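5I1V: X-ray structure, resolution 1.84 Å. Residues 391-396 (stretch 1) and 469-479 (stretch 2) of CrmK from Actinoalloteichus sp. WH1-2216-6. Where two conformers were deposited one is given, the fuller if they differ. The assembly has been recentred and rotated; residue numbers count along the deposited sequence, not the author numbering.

Stretch 1 391-396: ATAVPR
Stretch 2, residues 469-479: IYYGDNYPRLQ

How do the two backbones run past each other? Stretch 1 has no regular strand: T392 is extended (phi/psi -134/165), A393 turns locally into helical phi/psi (-84/-21), and V394 (-64/133) and P395 (-57/141) run on in extended form to R396 (-129/166). Stretch 2 leaves a helix at Y471 (-117/0), passes through a type II' beta turn from Y471 to N474, and enters a second helix that includes Y475 to Q479. The register is antiparallel, with A393 CA 6.5 Å from N474 CA and P395 CA 6.0 Å from G472 CA. The turn is closed by N474 N donating to Y471 O at 3.0 Å. G472, at 63/-125, takes the positive phi that favours glycine, and D473 (-96/2) and N474 (-86/-7) complete the reversal. L478 N then bonds to N474 O at 3.1 Å.

What polar link joins them? N474, with chi1 -74° (m) and chi2 -19°, points its CA-to-CB bond toward stretch 1 and donates from N474 ND2 to A393 O at 2.7 Å, with an N-H...acceptor angle of 148°. This is the one direct hydrogen bond across the contact. An amide suits the place because its nitrogen carries two protons: N474 ND2 also donates to the oxygen of water 1 at 2.8 Å, and that water oxygen in turn donates to T392 O, again at 2.8 Å. One side chain thus serves two successive carbonyls, one directly and one through water.

Where do the remaining contacts lie? P395 points toward stretch 2, and its ring, C-gamma exo, packs against backbone at the end of the first helix: P395 CG is 3.3 Å from Y470 O and 3.8 Å from Y471 C. The compact ring can lie close against this backbone, while the CA-to-CB bonds of Y470 and Y471 (chi1 -74° and -66°, both m) point away from stretch 1. Beyond the turn, L478 (chi1 -69°, m; chi2 166°, t) points toward stretch 1 and brings L478 CD2 to 4.4 Å from A393 CB, a loose contact with a small, buried methyl and the one apolar side-chain pair.

What lies off the contact, and how much is covered? T392 (chi1 49°, p) and V394 (chi1 -173°, t) both point away from stretch 2. R396, with chi1 -78° (m), chi2 178° (t), chi3 -150° (t) and chi4 -119°, reaches back so that R396 NH2 donates to T392 OG1 at 2.8 Å, a link within stretch 1. The contact buries 232 Å² in all, chiefly on P395, A393 and N474.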

ATOM      1  N   ALA A 391       0.195 -32.685  12.859  1.00 30.30           N
ATOM      2  CA  ALA A 391       1.102 -31.854  13.632  1.00 32.33           C
ATOM      3  C   ALA A 391       0.620 -30.404  13.747  1.00 26.99           C
ATOM      4  O   ALA A 391       1.127 -29.682  14.605  1.00 25.40           O
ATOM      5  CB  ALA A 391       2.518 -31.897  13.063  1.00 32.85           C
ATOM      6  N   THR A 392      -0.370 -30.013  12.928  1.00 24.22           N
ATOM      7  CA  THR A 392      -0.997 -28.675  12.987  1.00 24.43           C
ATOM      8  C   THR A 392      -2.521 -28.773  12.931  1.00 23.19           C
ATOM      9  O   THR A 392      -3.068 -29.822  12.620  1.00 25.83           O
ATOM     10  CB  THR A 392      -0.462 -27.723  11.851  1.00 25.40           C
ATOM     11  OG1 THR A 392      -0.527 -28.399  10.600  1.00 28.72           O
ATOM     12  CG2 THR A 392       0.984 -27.382  12.117  1.00 25.72           C
ATOM     13  N   ALA A 393      -3.213 -27.693  13.280  1.00 22.48           N
ATOM     14  CA  ALA A 393      -4.640 -27.706  13.368  1.00 22.39           C
ATOM     15  C   ALA A 393      -5.313 -27.482  11.995  1.00 23.84           C
ATOM     16  O   ALA A 393      -6.467 -27.859  11.798  1.00 23.47           O
ATOM     17  CB  ALA A 393      -5.109 -26.675  14.370  1.00 25.11           C
ATOM     18  N   VAL A 394      -4.601 -26.898  11.049  1.00 21.61           N
ATOM     19  CA  VAL A 394      -5.184 -26.580   9.740  0.50 25.75           C
ATOM     20  C   VAL A 394      -5.592 -27.832   8.964  1.00 25.21           C
ATOM     21  O   VAL A 394      -4.783 -28.774   8.840  1.00 24.34           O
ATOM     22  CB  VAL A 394      -4.206 -25.812   8.813  0.50 25.61           C
ATOM     23  CG1 VAL A 394      -4.931 -25.370   7.545  0.50 28.21           C
ATOM     24  CG2 VAL A 394      -3.652 -24.591   9.483  0.50 26.56           C
ATOM     25  N   PRO A 395      -6.821 -27.849   8.395  1.00 29.60           N
ATOM     26  CA  PRO A 395      -7.153 -28.920   7.455  1.00 33.58           C
ATOM     27  C   PRO A 395      -6.178 -28.963   6.304  1.00 32.03           C
ATOM     28  O   PRO A 395      -5.709 -27.936   5.834  1.00 35.16           O
ATOM     29  CB  PRO A 395      -8.530 -28.493   6.913  1.00 33.76           C
ATOM     30  CG  PRO A 395      -9.142 -27.781   8.053  1.00 32.26           C
ATOM     31  CD  PRO A 395      -8.003 -26.972   8.598  1.00 29.60           C
ATOM     32  N   ARG A 396      -5.821 -30.147   5.876  1.00 29.78           N
ATOM     33  CA  ARG A 396      -4.997 -30.253   4.705  1.00 31.32           C
ATOM     34  C   ARG A 396      -5.642 -31.233   3.742  1.00 32.70           C
ATOM     35  O   ARG A 396      -6.521 -31.967   4.125  1.00 31.13           O
ATOM     36  CB  ARG A 396      -3.589 -30.620   5.124  1.00 31.25           C
ATOM     37  CG  ARG A 396      -2.864 -29.369   5.654  1.00 32.81           C
ATOM     38  CD  ARG A 396      -1.497 -29.681   6.122  1.00 31.20           C
ATOM     39  NE  ARG A 396      -1.042 -28.815   7.192  1.00 31.16           N
ATOM     40  CZ  ARG A 396       0.012 -27.997   7.138  1.00 27.78           C
ATOM     41  NH1 ARG A 396       0.746 -27.882   6.052  1.00 28.78           N
ATOM     42  NH2 ARG A 396       0.351 -27.322   8.211  1.00 24.61           N
ATOM     43  N   ILE A 469     -17.072 -27.982   8.155  1.00 26.20           N
ATOM     44  CA  ILE A 469     -16.653 -27.447   6.898  1.00 25.81           C
ATOM     45  C   ILE A 469     -15.314 -26.692   7.017  1.00 24.96           C
ATOM     46  O   ILE A 469     -14.499 -26.763   6.115  1.00 22.06           O
ATOM     47  CB  ILE A 469     -17.724 -26.532   6.307  1.00 29.40           C
ATOM     48  CG1 ILE A 469     -18.933 -27.382   5.923  1.00 31.33           C
ATOM     49  CG2 ILE A 469     -17.182 -25.839   5.067  1.00 29.84           C
ATOM     50  CD1 ILE A 469     -20.211 -26.612   5.780  1.00 32.39           C
ATOM     51  N   TYR A 470     -15.111 -25.976   8.134  1.00 22.89           N
ATOM     52  CA  TYR A 470     -13.881 -25.170   8.309  1.00 22.67           C
ATOM     53  C   TYR A 470     -12.741 -25.927   8.965  1.00 22.25           C
ATOM     54  O   TYR A 470     -11.569 -25.638   8.714  1.00 25.34           O
ATOM     55  CB  TYR A 470     -14.182 -23.917   9.156  1.00 22.63           C
ATOM     56  CG  TYR A 470     -14.947 -22.873   8.429  1.00 23.27           C
ATOM     57  CD1 TYR A 470     -14.365 -22.197   7.377  1.00 24.01           C
ATOM     58  CD2 TYR A 470     -16.261 -22.529   8.799  1.00 24.55           C
ATOM     59  CE1 TYR A 470     -15.041 -21.215   6.711  1.00 23.33           C
ATOM     60  CE2 TYR A 470     -16.956 -21.558   8.120  1.00 25.86           C
ATOM     61  CZ  TYR A 470     -16.323 -20.890   7.080  1.00 25.40           C
ATOM     62  OH  TYR A 470     -16.938 -19.921   6.337  1.00 28.10           O
ATOM     63  N   TYR A 471     -13.068 -26.907   9.816  1.00 22.85           N
ATOM     64  CA  TYR A 471     -12.042 -27.542  10.640  1.00 21.46           C
ATOM     65  C   TYR A 471     -11.835 -29.068  10.373  1.00 25.67           C
ATOM     66  O   TYR A 471     -10.984 -29.725  10.974  1.00 21.42           O
ATOM     67  CB  TYR A 471     -12.360 -27.270  12.107  1.00 21.38           C
ATOM     68  CG  TYR A 471     -12.279 -25.840  12.554  1.00 21.32           C
ATOM     69  CD1 TYR A 471     -11.069 -25.173  12.552  1.00 23.37           C
ATOM     70  CD2 TYR A 471     -13.384 -25.155  13.001  1.00 21.43           C
ATOM     71  CE1 TYR A 471     -10.964 -23.857  12.987  1.00 25.49           C
ATOM     72  CE2 TYR A 471     -13.292 -23.845  13.404  1.00 23.04           C
ATOM     73  CZ  TYR A 471     -12.066 -23.210  13.430  1.00 23.67           C
ATOM     74  OH  TYR A 471     -11.898 -21.903  13.849  1.00 22.29           O
ATOM     75  N   GLY A 472     -12.579 -29.638   9.451  1.00 30.48           N
ATOM     76  CA  GLY A 472     -12.427 -31.067   9.189  1.00 33.82           C
ATOM     77  C   GLY A 472     -12.807 -31.845  10.421  1.00 33.00           C
ATOM     78  O   GLY A 472     -13.873 -31.626  10.981  1.00 38.90           O
ATOM     79  N   ASP A 473     -11.886 -32.689  10.874  1.00 34.13           N
ATOM     80  CA  ASP A 473     -12.013 -33.496  12.070  1.00 34.20           C
ATOM     81  C   ASP A 473     -11.369 -32.901  13.306  1.00 31.68           C
ATOM     82  O   ASP A 473     -11.349 -33.545  14.332  1.00 30.82           O
ATOM     83  CB  ASP A 473     -11.276 -34.827  11.852  1.00 40.31           C
ATOM     84  CG  ASP A 473     -11.823 -35.602  10.691  1.00 46.74           C
ATOM     85  OD1 ASP A 473     -13.063 -35.590  10.535  1.00 46.92           O
ATOM     86  OD2 ASP A 473     -11.016 -36.203   9.932  1.00 54.42           O
ATOM     87  N   ASN A 474     -10.787 -31.714  13.209  1.00 26.77           N
ATOM     88  CA  ASN A 474     -10.079 -31.123  14.327  1.00 26.15           C
ATOM     89  C   ASN A 474     -10.960 -30.326  15.309  1.00 23.89           C
ATOM     90  O   ASN A 474     -10.467 -29.881  16.315  1.00 24.24           O
ATOM     91  CB  ASN A 474      -8.969 -30.205  13.753  1.00 27.46           C
ATOM     92  CG  ASN A 474      -7.809 -31.026  13.196  1.00 28.79           C
ATOM     93  OD1 ASN A 474      -7.678 -32.194  13.551  1.00 34.12           O
ATOM     94  ND2 ASN A 474      -7.020 -30.455  12.324  1.00 30.85           N
ATOM     95  N   TYR A 475     -12.235 -30.122  15.004  1.00 23.01           N
ATOM     96  CA  TYR A 475     -13.057 -29.298  15.878  1.00 22.64           C
ATOM     97  C   TYR A 475     -13.150 -29.781  17.343  1.00 23.55           C
ATOM     98  O   TYR A 475     -12.982 -28.993  18.265  1.00 25.66           O
ATOM     99  CB  TYR A 475     -14.393 -28.984  15.225  1.00 22.67           C
ATOM    100  CG  TYR A 475     -15.238 -27.958  15.979  1.00 23.93           C
ATOM    101  CD1 TYR A 475     -14.884 -26.586  16.020  1.00 22.61           C
ATOM    102  CD2 TYR A 475     -16.413 -28.332  16.596  1.00 24.68           C
ATOM    103  CE1 TYR A 475     -15.675 -25.680  16.705  1.00 23.36           C
ATOM    104  CE2 TYR A 475     -17.199 -27.428  17.255  1.00 24.37           C
ATOM    105  CZ  TYR A 475     -16.804 -26.095  17.327  1.00 22.87           C
ATOM    106  OH  TYR A 475     -17.606 -25.205  17.999  1.00 24.42           O
ATOM    107  N   PRO A 476     -13.412 -31.076  17.593  1.00 23.15           N
ATOM    108  CA  PRO A 476     -13.471 -31.441  19.008  1.00 22.20           C
ATOM    109  C   PRO A 476     -12.170 -31.266  19.813  1.00 20.86           C
ATOM    110  O   PRO A 476     -12.220 -30.957  20.972  1.00 20.13           O
ATOM    111  CB  PRO A 476     -13.920 -32.934  18.956  1.00 23.08           C
ATOM    112  CG  PRO A 476     -14.741 -32.989  17.715  1.00 22.96           C
ATOM    113  CD  PRO A 476     -14.052 -32.066  16.736  1.00 23.77           C
ATOM    114  N   ARG A 477     -11.018 -31.458  19.215  1.00 21.02           N
ATOM    115  CA  ARG A 477      -9.778 -31.205  19.920  1.00 21.83           C
ATOM    116  C   ARG A 477      -9.632 -29.695  20.217  1.00 20.76           C
ATOM    117  O   ARG A 477      -9.234 -29.308  21.327  1.00 19.53           O
ATOM    118  CB  ARG A 477      -8.572 -31.698  19.111  1.00 21.84           C
ATOM    119  CG  ARG A 477      -7.218 -31.383  19.726  1.00 22.47           C
ATOM    120  CD  ARG A 477      -7.026 -31.909  21.122  1.00 23.69           C
ATOM    121  NE  ARG A 477      -5.624 -31.794  21.462  1.00 26.02           N
ATOM    122  CZ  ARG A 477      -5.125 -31.525  22.657  1.00 26.68           C
ATOM    123  NH1 ARG A 477      -5.882 -31.361  23.691  1.00 28.86           N
ATOM    124  NH2 ARG A 477      -3.821 -31.428  22.802  1.00 31.87           N
ATOM    125  N   LEU A 478      -9.982 -28.871  19.246  1.00 20.71           N
ATOM    126  CA  LEU A 478      -9.984 -27.419  19.469  1.00 21.31           C
ATOM    127  C   LEU A 478     -10.975 -27.017  20.590  1.00 21.71           C
ATOM    128  O   LEU A 478     -10.673 -26.154  21.401  1.00 21.66           O
ATOM    129  CB  LEU A 478     -10.314 -26.656  18.199  1.00 20.05           C
ATOM    130  CG  LEU A 478      -9.243 -26.720  17.124  1.00 20.96           C
ATOM    131  CD1 LEU A 478      -9.849 -26.232  15.817  1.00 20.60           C
ATOM    132  CD2 LEU A 478      -8.031 -25.865  17.508  1.00 21.76           C
ATOM    133  N   GLN A 479     -12.139 -27.653  20.640  1.00 22.06           N
ATOM    134  CA  GLN A 479     -13.112 -27.387  21.735  1.00 21.71           C
ATOM    135  C   GLN A 479     -12.495 -27.765  23.083  1.00 22.72           C
ATOM    136  O   GLN A 479     -12.672 -27.088  24.064  1.00 22.44           O
ATOM    137  CB  GLN A 479     -14.377 -28.152  21.509  1.00 22.78           C
ATOM    138  CG  GLN A 479     -15.244 -27.699  20.353  1.00 22.47           C
ATOM    139  CD  GLN A 479     -16.550 -28.437  20.375  1.00 25.68           C
ATOM    140  OE1 GLN A 479     -16.602 -29.587  19.995  1.00 26.22           O
ATOM    141  NE2 GLN A 479     -17.601 -27.783  20.834  1.00 26.79           N
TER
HETATM  142  O   HOH W   1      -4.730 -31.888  11.719  1.00 31.54           O